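PDB 6ANS: DUF1214 domain-containing protein from Burkholderia cenocepacia, which is of unknown function, belongs to the DUF1214 family and assembles as a pair of identical subunits. Local coordinates for residues A[33-36]-A[37-41]; A[243-246]-A[247-250]; A[324-327]-A[328-331]. All blocks are in the same frame, centred on the assembly; numbering follows the deposited sequence.

Interaction 1: residues A[33-36]-A[37-41]; sequences SGQT and WADFC
The carbonyl oxygen of Thr36 takes the amide of Phe40 at 2.7 Å (Thr36 O to Phe40 N), a short and fairly straight bond in the opening turns of helix 35-46. Gln35 O receives Asp39 N in the same i to i+4 pattern, and Gly34 O, at the N-cap position, receives Ala38 N at 3.0 Å. On the helix surface the Gln35 and Asp39 side chains add a bond of their own over the same i to i+4 spacing: Gln35 NE2 donates to Asp39 OD1 at 2.9 Å. The bond is bent, 140° at the hydrogen. It leaves within the amide plane of Gln35 but reaches OD1 from above the carboxylate plane, the two planes being turned 45° apart. Gln35 sends CG away from its backbone N (chi1 -177°) and then bends at chi2, which curls the amide forward along the helix surface to Asp39. Gly34, with positive phi, makes the corner between helix 24-33 and helix 35-46. The Trp37 indole meets the second subunit, its NE1 hydrogen-bonded to Leu44 O of that subunit and its ring against Phe67 of the same subunit, while Thr36 and Phe40 pack against helix 224-251 and Thr36 also touches helix 24-33.

Interaction 2: residues A[243-246]-A[247-250]; sequences KLFA and DWAA
Trp248 and Phe245 form a T-shaped pair one turn apart, i to i+3, on helix 224-251. The indole starts at CB, which lies 3.5 Å from Phe245 O. From there CG stands opposite the carbonyl carbon and next to the backbone N (chi1 -79°), swinging the ring back along the helix to the preceding turn. On its pyrrole side, Trp248 CD1 passes 3.4 Å from Leu244 O, and NE1 comes 3.8 Å from the methyl CD1 of Leu244, whose side chain runs alongside. On the benzo side, the edge of Phe245 stands over one indole face: Phe245 CD1 approaches Trp248 CE3 at 3.9 Å, and Phe245 CE1 lies equally near CZ3. At the far end, Trp248 CH2 still has Phe245 CE1 4.2 Å away. The ring planes are 79° apart, with 5.1 Å between the Phe245 and six-membered Trp248 centroids. Four backbone bonds, from Lys243 O to Asp247 N through Ala246 O to Ala250 N, hold this turn regular. Beyond it, Trp248 touches Val270 and Ala249 touches Tyr311. Around the helix from the rings, Asp247 is shared between two cations: OD1 pairs with Arg53 NH2, while OD2 meets Lys243 NZ in a long salt bridge of 3.6 Å.

Interaction 3: residues A[324-327]-A[328-331]; sequences CVNK and HSAR
Asn326 OD1 accepts two backbone amides of the turn that follows it: Ser329 N at 3.0 Å and, through a weak, strongly bent bond, His328 N at 2.7 Å. Ser329 answers in the other direction, its OG taking the amide of Asn326 (Asn326 N to Ser329 OG 3.0 Å) along an almost straight path of 175° at the hydrogen. The main-chain oxygen of Asn326 closes the turn. Ala330 N reaches Asn326 O at 2.8 Å, and Ser329 N gives it a second, weak bond, so the Ser329 amide is divided between the backbone and side-chain oxygens of one residue. Asn326 places its CG between its own backbone N and carbonyl carbon (chi1 67°), which brings OD1 round to the amides ahead. Beneath this polar network, Val325 CG1 presses on Ala330 CB at 3.4 Å, closer than ordinary van der Waals contact.

A second shell fixes these groups. Asn326 ND2 donates to Asp108 OD2, which settles the amide orientation, and backbone bonds of Val325 with Val306 and of Lys327 with Trp304 hold the strand against 303-309. Val325 also touches Leu353, and Ala330 packs on Trp304 and Asn351. The combination is an Asx motif, whose Asx turn rests on the weak His328 bond, with a reciprocal serine bond reminiscent of a helical capping box; here no regular helix follows, and the motif instead turns the chain at the end of strand 324-326, one edge of a four-stranded antiparallel sheet within this chain, in the C-terminal DUF1214 region.

In the fold
Helix 224-251 ties the first two contacts together: its earlier part, at Gln228, Met232 and Ala235, receives Thr36, Asp39 and Phe40 of interaction 1, and its last turns hold interaction 2, with centres 28 Å apart. Interaction 3 lies at the end of edge strand 324-326 and in the loop that follows, its centre 27 Å from that of interaction 2 and 47 Å from that of interaction 1, on the opposite side of the chain's centre from the latter. None touches another; the nearest atoms of interactions 1 and 2 are about 14 Å apart, those of interactions 2 and 3 about 17 Å. Interaction 1 borders the second subunit, whereas a bound 1,2-ethanediol, probably from crystallisation, lies about 4 Å from the Trp248 side chain.

Interaction 1: residues A[33-36]-A[37-41]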
ATOM      1  N   SER A  33      -3.170  11.975  24.474  1.00 29.04           N
ATOM      2  CA  SER A  33      -4.052  11.314  25.427  1.00 29.22           C
ATOM      3  C   SER A  33      -4.846  10.164  24.824  1.00 29.14           C
ATOM      4  O   SER A  33      -5.478   9.415  25.571  1.00 29.58           O
ATOM      5  CB  SER A  33      -5.036  12.320  26.025  1.00 32.00           C
ATOM      6  OG  SER A  33      -6.027  12.674  25.076  1.00 32.10           O
ATOM      7  N   GLY A  34      -4.877  10.024  23.499  1.00 29.02           N
ATOM      8  CA  GLY A  34      -5.738   9.034  22.887  1.00 29.75           C
ATOM      9  C   GLY A  34      -7.081   9.561  22.428  1.00 26.08           C
ATOM     10  O   GLY A  34      -7.829   8.824  21.763  1.00 25.36           O
ATOM     11  N   GLN A  35      -7.410  10.813  22.758  1.00 26.94           N
ATOM     12  CA  GLN A  35      -8.670  11.382  22.303  1.00 27.00           C
ATOM     13  C   GLN A  35      -8.715  11.457  20.778  1.00 33.28           C
ATOM     14  O   GLN A  35      -9.725  11.094  20.159  1.00 26.74           O
ATOM     15  CB  GLN A  35      -8.857  12.768  22.932  1.00 28.27           C
ATOM     16  CG  GLN A  35     -10.173  13.430  22.593  1.00 30.75           C
ATOM     17  CD  GLN A  35     -11.342  12.630  23.115  1.00 36.49           C
ATOM     18  OE1 GLN A  35     -11.467  12.399  24.323  1.00 39.66           O
ATOM     19  NE2 GLN A  35     -12.219  12.221  22.214  1.00 35.99           N
ATOM     20  N   THR A  36      -7.607  11.874  20.147  1.00 28.28           N
ATOM     21  CA  THR A  36      -7.580  11.968  18.689  1.00 25.18           C
ATOM     22  C   THR A  36      -7.820  10.608  18.055  1.00 24.12           C
ATOM     23  O   THR A  36      -8.540  10.495  17.049  1.00 23.59           O
ATOM     24  CB  THR A  36      -6.239  12.530  18.201  1.00 28.47           C
ATOM     25  OG1 THR A  36      -5.949  13.745  18.889  1.00 26.41           O
ATOM     26  CG2 THR A  36      -6.294  12.801  16.694  1.00 24.65           C
ATOM     27  N   TRP A  37      -7.203   9.566  18.618  1.00 23.89           N
ATOM     28  CA  TRP A  37      -7.404   8.230  18.080  1.00 23.04           C
ATOM     29  C   TRP A  37      -8.866   7.833  18.189  1.00 25.38           C
ATOM     30  O   TRP A  37      -9.430   7.251  17.255  1.00 28.54           O
ATOM     31  CB  TRP A  37      -6.506   7.219  18.806  1.00 23.03           C
ATOM     32  CG  TRP A  37      -6.584   5.845  18.199  1.00 27.27           C
ATOM     33  CD1 TRP A  37      -7.218   4.759  18.719  1.00 22.28           C
ATOM     34  CD2 TRP A  37      -6.030   5.423  16.937  1.00 27.52           C
ATOM     35  NE1 TRP A  37      -7.088   3.688  17.871  1.00 24.46           N
ATOM     36  CE2 TRP A  37      -6.365   4.067  16.772  1.00 25.41           C
ATOM     37  CE3 TRP A  37      -5.274   6.061  15.941  1.00 34.67           C
ATOM     38  CZ2 TRP A  37      -5.984   3.335  15.655  1.00 20.89           C
ATOM     39  CZ3 TRP A  37      -4.891   5.331  14.825  1.00 29.61           C
ATOM     40  CH2 TRP A  37      -5.245   3.983  14.690  1.00 27.08           C
ATOM     41  N   ALA A  38      -9.506   8.149  19.321  1.00 24.53           N
ATOM     42  CA  ALA A  38     -10.928   7.855  19.453  1.00 24.67           C
ATOM     43  C   ALA A  38     -11.737   8.603  18.401  1.00 26.19           C
ATOM     44  O   ALA A  38     -12.581   8.014  17.714  1.00 27.51           O
ATOM     45  CB  ALA A  38     -11.411   8.210  20.861  1.00 24.82           C
ATOM     46  N   ASP A  39     -11.471   9.907  18.247  1.00 24.18           N
ATOM     47  CA  ASP A  39     -12.197  10.706  17.262  1.00 24.21           C
ATOM     48  C   ASP A  39     -11.960  10.197  15.850  1.00 27.74           C
ATOM     49  O   ASP A  39     -12.875  10.194  15.020  1.00 26.50           O
ATOM     50  CB  ASP A  39     -11.774  12.171  17.360  1.00 29.63           C
ATOM     51  CG  ASP A  39     -12.205  12.806  18.651  1.00 31.19           C
ATOM     52  OD1 ASP A  39     -12.968  12.155  19.410  1.00 30.91           O
ATOM     53  OD2 ASP A  39     -11.749  13.935  18.922  1.00 31.28           O
ATOM     54  N   PHE A  40     -10.720   9.800  15.555  1.00 27.32           N
ATOM     55  CA  PHE A  40     -10.374   9.208  14.262  1.00 24.29           C
ATOM     56  C   PHE A  40     -11.225   7.978  13.961  1.00 30.08           C
ATOM     57  O   PHE A  40     -11.828   7.865  12.882  1.00 24.65           O
ATOM     58  CB  PHE A  40      -8.876   8.880  14.275  1.00 23.58           C
ATOM     59  CG  PHE A  40      -8.401   8.030  13.140  1.00 24.54           C
ATOM     60  CD1 PHE A  40      -8.081   8.608  11.916  1.00 20.68           C
ATOM     61  CD2 PHE A  40      -8.166   6.664  13.324  1.00 23.18           C
ATOM     62  CE1 PHE A  40      -7.601   7.828  10.866  1.00 22.33           C
ATOM     63  CE2 PHE A  40      -7.663   5.871  12.284  1.00 20.37           C
ATOM     64  CZ  PHE A  40      -7.383   6.449  11.059  1.00 22.24           C
ATOM     65  N   CYS A  41     -11.287   7.039  14.908  1.00 26.81           N
ATOM     66  CA  CYS A  41     -12.064   5.825  14.681  1.00 30.19           C
ATOM     67  C   CYS A  41     -13.562   6.131  14.587  1.00 29.91           C
ATOM     68  O   CYS A  41     -14.266   5.552  13.748  1.00 24.00           O
ATOM     69  CB  CYS A  41     -11.758   4.802  15.785  1.00 24.31           C
ATOM     70  SG  CYS A  41     -10.015   4.242  15.762  1.00 25.96           S
TER

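Interaction 2: residues A[243-246]-A[247-250]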
ATOM      1  N   LYS A 243     -18.839  10.419   0.576  1.00 26.46           N
ATOM      2  CA  LYS A 243     -20.023  11.262   0.409  1.00 28.41           C
ATOM      3  C   LYS A 243     -20.032  11.932  -0.964  1.00 28.09           C
ATOM      4  O   LYS A 243     -21.061  11.933  -1.651  1.00 23.76           O
ATOM      5  CB  LYS A 243     -20.090  12.310   1.518  1.00 23.56           C
ATOM      6  CG  LYS A 243     -21.210  13.351   1.385  1.00 31.76           C
ATOM      7  CD  LYS A 243     -21.182  14.294   2.603  1.00 38.21           C
ATOM      8  CE  LYS A 243     -22.051  15.546   2.438  1.00 47.46           C
ATOM      9  NZ  LYS A 243     -23.353  15.299   1.757  1.00 55.01           N
ATOM     10  N   LEU A 244     -18.884  12.479  -1.383  1.00 22.34           N
ATOM     11  CA  LEU A 244     -18.789  13.212  -2.650  1.00 33.97           C
ATOM     12  C   LEU A 244     -19.232  12.344  -3.823  1.00 31.71           C
ATOM     13  O   LEU A 244     -20.114  12.726  -4.598  1.00 29.82           O
ATOM     14  CB  LEU A 244     -17.346  13.699  -2.882  1.00 21.78           C
ATOM     15  CG  LEU A 244     -16.989  14.239  -4.280  1.00 31.52           C
ATOM     16  CD1 LEU A 244     -17.824  15.495  -4.604  1.00 35.24           C
ATOM     17  CD2 LEU A 244     -15.483  14.537  -4.448  1.00 25.83           C
ATOM     18  N   PHE A 245     -18.634  11.163  -3.969  1.00 25.34           N
ATOM     19  CA  PHE A 245     -18.950  10.369  -5.147  1.00 25.34           C
ATOM     20  C   PHE A 245     -20.247   9.585  -5.001  1.00 24.23           C
ATOM     21  O   PHE A 245     -20.844   9.218  -6.021  1.00 25.01           O
ATOM     22  CB  PHE A 245     -17.754   9.486  -5.485  1.00 24.64           C
ATOM     23  CG  PHE A 245     -16.581  10.289  -5.969  1.00 28.33           C
ATOM     24  CD1 PHE A 245     -16.675  11.008  -7.159  1.00 21.68           C
ATOM     25  CD2 PHE A 245     -15.440  10.414  -5.196  1.00 23.55           C
ATOM     26  CE1 PHE A 245     -15.607  11.795  -7.609  1.00 23.89           C
ATOM     27  CE2 PHE A 245     -14.387  11.195  -5.616  1.00 19.48           C
ATOM     28  CZ  PHE A 245     -14.470  11.892  -6.835  1.00 29.88           C
ATOM     29  N   ALA A 246     -20.729   9.379  -3.776  1.00 22.69           N
ATOM     30  CA  ALA A 246     -22.088   8.870  -3.619  1.00 26.24           C
ATOM     31  C   ALA A 246     -23.123   9.917  -4.027  1.00 29.31           C
ATOM     32  O   ALA A 246     -24.165   9.572  -4.598  1.00 30.58           O
ATOM     33  CB  ALA A 246     -22.332   8.430  -2.176  1.00 23.87           C
ATOM     34  N   ASP A 247     -22.859  11.200  -3.741  1.00 29.43           N
ATOM     35  CA  ASP A 247     -23.720  12.261  -4.272  1.00 31.53           C
ATOM     36  C   ASP A 247     -23.747  12.233  -5.800  1.00 29.44           C
ATOM     37  O   ASP A 247     -24.813  12.373  -6.412  1.00 30.12           O
ATOM     38  CB  ASP A 247     -23.260  13.633  -3.780  1.00 29.70           C
ATOM     39  CG  ASP A 247     -23.498  13.835  -2.291  1.00 36.76           C
ATOM     40  OD1 ASP A 247     -24.250  13.042  -1.667  1.00 31.81           O
ATOM     41  OD2 ASP A 247     -22.907  14.787  -1.742  1.00 36.13           O
ATOM     42  N   TRP A 248     -22.581  12.069  -6.433  1.00 25.15           N
ATOM     43  CA  TRP A 248     -22.530  11.985  -7.893  1.00 28.78           C
ATOM     44  C   TRP A 248     -23.359  10.813  -8.408  1.00 30.84           C
ATOM     45  O   TRP A 248     -24.175  10.965  -9.323  1.00 38.73           O
ATOM     46  CB  TRP A 248     -21.086  11.815  -8.365  1.00 32.73           C
ATOM     47  CG  TRP A 248     -20.290  13.059  -8.391  1.00 36.12           C
ATOM     48  CD1 TRP A 248     -20.479  14.176  -7.627  1.00 31.32           C
ATOM     49  CD2 TRP A 248     -19.163  13.326  -9.235  1.00 29.27           C
ATOM     50  NE1 TRP A 248     -19.527  15.120  -7.943  1.00 31.36           N
ATOM     51  CE2 TRP A 248     -18.712  14.622  -8.929  1.00 27.93           C
ATOM     52  CE3 TRP A 248     -18.482  12.583 -10.209  1.00 31.22           C
ATOM     53  CZ2 TRP A 248     -17.620  15.198  -9.566  1.00 27.90           C
ATOM     54  CZ3 TRP A 248     -17.399  13.159 -10.849  1.00 28.10           C
ATOM     55  CH2 TRP A 248     -16.980  14.453 -10.528  1.00 31.46           C
ATOM     56  N   ALA A 249     -23.122   9.617  -7.859  1.00 27.52           N
ATOM     57  CA  ALA A 249     -23.789   8.434  -8.390  1.00 32.75           C
ATOM     58  C   ALA A 249     -25.296   8.575  -8.281  1.00 34.24           C
ATOM     59  O   ALA A 249     -26.021   8.294  -9.243  1.00 34.72           O
ATOM     60  CB  ALA A 249     -23.301   7.171  -7.670  1.00 25.25           C
ATOM     61  N   ALA A 250     -25.788   9.049  -7.127  1.00 27.31           N
ATOM     62  CA  ALA A 250     -27.229   9.242  -6.990  1.00 28.72           C
ATOM     63  C   ALA A 250     -27.751  10.293  -7.964  1.00 32.42           C
ATOM     64  O   ALA A 250     -28.880  10.174  -8.453  1.00 30.99           O
ATOM     65  CB  ALA A 250     -27.596   9.626  -5.547  1.00 35.31           C
TER

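Interaction 3: residues A[324-327]-A[328-331]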
ATOM      1  N   CYS A 324     -12.891  -2.737 -18.929  1.00 28.96           N
ATOM      2  CA  CYS A 324     -12.404  -1.514 -19.553  1.00 38.02           C
ATOM      3  C   CYS A 324     -12.009  -1.823 -20.993  1.00 39.50           C
ATOM      4  O   CYS A 324     -11.321  -2.810 -21.258  1.00 39.56           O
ATOM      5  CB  CYS A 324     -11.200  -0.925 -18.810  1.00 37.71           C
ATOM      6  SG  CYS A 324     -10.738   0.725 -19.413  1.00 40.87           S
ATOM      7  N   VAL A 325     -12.426  -0.957 -21.905  1.00 40.02           N
ATOM      8  CA  VAL A 325     -12.110  -1.043 -23.325  1.00 42.83           C
ATOM      9  C   VAL A 325     -11.564   0.310 -23.758  1.00 40.17           C
ATOM     10  O   VAL A 325     -12.102   1.351 -23.361  1.00 35.82           O
ATOM     11  CB  VAL A 325     -13.360  -1.437 -24.136  1.00 45.50           C
ATOM     12  CG1 VAL A 325     -13.247  -0.978 -25.537  1.00 49.32           C
ATOM     13  CG2 VAL A 325     -13.530  -2.947 -24.113  1.00 45.09           C
ATOM     14  N   ASN A 326     -10.464   0.306 -24.519  1.00 32.67           N
ATOM     15  CA  ASN A 326      -9.852   1.584 -24.894  1.00 31.36           C
ATOM     16  C   ASN A 326      -9.456   1.662 -26.367  1.00 32.41           C
ATOM     17  O   ASN A 326      -9.742   0.754 -27.151  1.00 38.33           O
ATOM     18  CB  ASN A 326      -8.647   1.895 -23.988  1.00 27.47           C
ATOM     19  CG  ASN A 326      -7.480   0.933 -24.182  1.00 34.94           C
ATOM     20  OD1 ASN A 326      -7.253   0.423 -25.275  1.00 37.74           O
ATOM     21  ND2 ASN A 326      -6.718   0.704 -23.115  1.00 37.83           N
ATOM     22  N   LYS A 327      -8.786   2.759 -26.739  1.00 33.66           N
ATOM     23  CA  LYS A 327      -8.401   2.992 -28.126  1.00 38.20           C
ATOM     24  C   LYS A 327      -7.560   1.841 -28.680  1.00 39.44           C
ATOM     25  O   LYS A 327      -7.635   1.533 -29.873  1.00 32.46           O
ATOM     26  CB  LYS A 327      -7.647   4.319 -28.225  1.00 44.46           C
ATOM     27  CG  LYS A 327      -7.014   4.573 -29.576  1.00 46.73           C
ATOM     28  CD  LYS A 327      -6.543   6.008 -29.727  1.00 54.84           C
ATOM     29  CE  LYS A 327      -6.075   6.261 -31.163  1.00 62.61           C
ATOM     30  NZ  LYS A 327      -5.717   7.682 -31.419  1.00 68.13           N
ATOM     31  N   HIS A 328      -6.777   1.187 -27.824  1.00 39.45           N
ATOM     32  CA  HIS A 328      -5.918   0.072 -28.211  1.00 39.59           C
ATOM     33  C   HIS A 328      -6.683  -1.231 -28.375  1.00 34.93           C
ATOM     34  O   HIS A 328      -6.303  -2.063 -29.204  1.00 40.85           O
ATOM     35  CB  HIS A 328      -4.820  -0.116 -27.155  1.00 46.67           C
ATOM     36  CG  HIS A 328      -4.092  -1.428 -27.254  1.00 61.78           C
ATOM     37  ND1 HIS A 328      -3.071  -1.657 -28.153  1.00 61.05           N
ATOM     38  CD2 HIS A 328      -4.244  -2.583 -26.557  1.00 61.19           C
ATOM     39  CE1 HIS A 328      -2.624  -2.893 -28.002  1.00 64.54           C
ATOM     40  NE2 HIS A 328      -3.321  -3.476 -27.044  1.00 63.04           N
ATOM     41  N   SER A 329      -7.719  -1.456 -27.568  1.00 37.01           N
ATOM     42  CA  SER A 329      -8.400  -2.740 -27.564  1.00 40.09           C
ATOM     43  C   SER A 329      -9.762  -2.749 -28.248  1.00 36.45           C
ATOM     44  O   SER A 329     -10.232  -3.830 -28.616  1.00 39.00           O
ATOM     45  CB  SER A 329      -8.558  -3.230 -26.119  1.00 40.77           C
ATOM     46  OG  SER A 329      -9.421  -2.364 -25.416  1.00 36.71           O
ATOM     47  N   ALA A 330     -10.401  -1.596 -28.442  1.00 33.98           N
ATOM     48  CA  ALA A 330     -11.713  -1.559 -29.088  1.00 38.85           C
ATOM     49  C   ALA A 330     -11.567  -1.718 -30.595  1.00 38.04           C
ATOM     50  O   ALA A 330     -10.929  -0.886 -31.246  1.00 44.61           O
ATOM     51  CB  ALA A 330     -12.430  -0.253 -28.764  1.00 39.14           C
ATOM     52  N   ARG A 331     -12.199  -2.749 -31.156  1.00 34.43           N
ATOM     53  CA  ARG A 331     -12.259  -2.931 -32.605  1.00 39.33           C
ATOM     54  C   ARG A 331     -13.373  -2.065 -33.183  1.00 44.42           C
ATOM     55  O   ARG A 331     -14.496  -2.094 -32.671  1.00 39.22           O
ATOM     56  CB  ARG A 331     -12.521  -4.397 -32.980  1.00 44.33           C
ATOM     57  CG  ARG A 331     -11.579  -5.433 -32.376  1.00 48.21           C
ATOM     58  CD  ARG A 331     -10.164  -5.405 -32.923  1.00 39.27           C
ATOM     59  NE  ARG A 331     -10.051  -5.565 -34.376  1.00 41.17           N
ATOM     60  CZ  ARG A 331      -8.883  -5.555 -35.014  1.00 42.45           C
ATOM     61  NH1 ARG A 331      -7.773  -5.397 -34.316  1.00 42.06           N
ATOM     62  NH2 ARG A 331      -8.819  -5.679 -36.332  1.00 44.26           N
TER